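Local coordinates for protein actinorhodin polyketide putative beta-ketoacyl synthase 2 (Streptomyces coelicolor A3, PDB 1TQY) that probably takes part, as the chain length factor related to beta-ketoacyl-ACP synthases, in building the polyketide chain of the antibiotic actinorhodin, at residues 28-31 / 32-36. Residues are numbered along the deposited sequence; the frame is centred on the assembly and turned at random.
Sequences PYWS and AVLDG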
loop_
_atom_site.group_PDB
_atom_site.type_symbol
_atom_site.label_atom_id
_atom_site.label_comp_id
_atom_site.label_asym_id
_atom_site.label_seq_id
_atom_site.Cartn_x
_atom_site.Cartn_y
_atom_site.Cartn_z
ATOM N N PRO B 28 -10.359 23.476 15.939
ATOM C CA PRO B 28 -10.469 24.464 14.862
ATOM C C PRO B 28 -11.231 23.895 13.666
ATOM O O PRO B 28 -12.056 24.571 13.055
ATOM C CB PRO B 28 -9.014 24.767 14.516
ATOM C CG PRO B 28 -8.281 24.452 15.776
ATOM C CD PRO B 28 -8.949 23.203 16.256
ATOM N N TYR B 29 -10.944 22.644 13.338
ATOM C CA TYR B 29 -11.601 21.994 12.219
ATOM C C TYR B 29 -13.112 21.882 12.427
ATOM O O TYR B 29 -13.893 22.355 11.607
ATOM C CB TYR B 29 -11.006 20.605 12.007
ATOM C CG TYR B 29 -11.776 19.775 11.013
ATOM C CD1 TYR B 29 -11.739 20.069 9.654
ATOM C CD2 TYR B 29 -12.564 18.711 11.435
ATOM C CE1 TYR B 29 -12.467 19.323 8.738
ATOM C CE2 TYR B 29 -13.296 17.962 10.525
ATOM C CZ TYR B 29 -13.239 18.275 9.181
ATOM O OH TYR B 29 -13.952 17.517 8.294
ATOM N N TRP B 30 -13.515 21.252 13.522
ATOM C CA TRP B 30 -14.932 21.079 13.837
ATOM C C TRP B 30 -15.664 22.418 13.877
ATOM O O TRP B 30 -16.838 22.517 13.510
ATOM C CB TRP B 30 -15.083 20.390 15.183
ATOM C CG TRP B 30 -16.495 20.110 15.548
ATOM C CD1 TRP B 30 -17.156 20.559 16.651
ATOM C CD2 TRP B 30 -17.407 19.249 14.857
ATOM N NE1 TRP B 30 -18.422 20.024 16.699
ATOM C CE2 TRP B 30 -18.602 19.215 15.608
ATOM C CE3 TRP B 30 -17.329 18.501 13.675
ATOM C CZ2 TRP B 30 -19.713 18.460 15.223
ATOM C CZ3 TRP B 30 -18.433 17.749 13.290
ATOM C CH2 TRP B 30 -19.610 17.734 14.065
ATOM N N SER B 31 -14.968 23.450 14.331
ATOM C CA SER B 31 -15.568 24.764 14.397
ATOM C C SER B 31 -15.848 25.308 13.002
ATOM O O SER B 31 -16.913 25.871 12.754
ATOM C CB SER B 31 -14.658 25.730 15.145
ATOM O OG SER B 31 -15.100 27.062 14.933
ATOM N N ALA B 32 -14.894 25.135 12.093
ATOM C CA ALA B 32 -15.044 25.624 10.721
ATOM C C ALA B 32 -16.131 24.856 9.961
ATOM O O ALA B 32 -16.890 25.436 9.183
ATOM C CB ALA B 32 -13.715 25.515 9.983
ATOM N N VAL B 33 -16.199 23.551 10.202
ATOM C CA VAL B 33 -17.182 22.695 9.554
ATOM C C VAL B 33 -18.617 23.064 9.902
ATOM O O VAL B 33 -19.466 23.179 9.022
ATOM C CB VAL B 33 -16.963 21.236 9.935
ATOM C CG1 VAL B 33 -18.100 20.384 9.397
ATOM C CG2 VAL B 33 -15.638 20.767 9.391
ATOM N N LEU B 34 -18.888 23.236 11.189
ATOM C CA LEU B 34 -20.230 23.577 11.625
ATOM C C LEU B 34 -20.619 24.975 11.177
ATOM O O LEU B 34 -21.799 25.275 11.009
ATOM C CB LEU B 34 -20.342 23.467 13.147
ATOM C CG LEU B 34 -20.281 22.056 13.749
ATOM C CD1 LEU B 34 -20.480 22.132 15.251
ATOM C CD2 LEU B 34 -21.358 21.171 13.125
ATOM N N ASP B 35 -19.619 25.823 10.974
ATOM C CA ASP B 35 -19.858 27.188 10.545
ATOM C C ASP B 35 -19.786 27.355 9.032
ATOM O O ASP B 35 -19.968 28.455 8.506
ATOM C CB ASP B 35 -18.848 28.125 11.201
ATOM C CG ASP B 35 -19.129 29.573 10.887
ATOM O OD1 ASP B 35 -20.318 29.963 10.963
ATOM O OD2 ASP B 35 -18.178 30.322 10.571
ATOM N N GLY B 36 -19.513 26.264 8.329
ATOM C CA GLY B 36 -19.420 26.338 6.886
ATOM C C GLY B 36 -18.172 27.014 6.348
ATOM O O GLY B 36 -18.106 27.279 5.151
#
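Residues 28-31 and 32-34 form the C-terminal part of helix 26-34, joined by i to i+4 hydrogen bonds, and the chain leaves the helix by Gly36. Ala32 N reaches Pro28 O, Val33 N reaches Tyr29 O at 3.0 Å, and Leu34 N reaches Trp30 O; the last, Asp35 N to Ser31 O at 3.2 Å, is more bent (N-H...O 137°). Positive phi at Gly36 (73°), with two hydrogen bonds back into the last turn, one of them from Gly36 N to Val33 O, makes a Schellman motif. Two i to i+4 aromatic-aliphatic pairs lie next to each other on the helix surface. With CG anti to the backbone N (chi1 171°), the Tyr29 ring leans along the helix and takes Val33 CG2 on one face, a CH-pi contact 3.6 Å from CG2 to the ring centroid. Trp30 repeats this with Leu34: CG of Leu34 lies over the six-membered ring, 4.0 Å from its centroid, while CD1 sits over the indole nearer its rim, 3.3 Å from Trp30 NE1, and CD2 approaches CZ2 and CH2. On the exposed side, Arg37 NH2 hydrogen-bonds to Ser31 OG and NH1 forms a salt bridge with Asp35 OD2. Within the thiolase-like fold, Tyr29 and Trp30 pack the helix against helix 345-359, where Tyr29 OH hydrogen-bonds to Thr352 OG1 and Trp30 touches Met355; Tyr29 also rests on Val18 and Ala20 of strand 11-20.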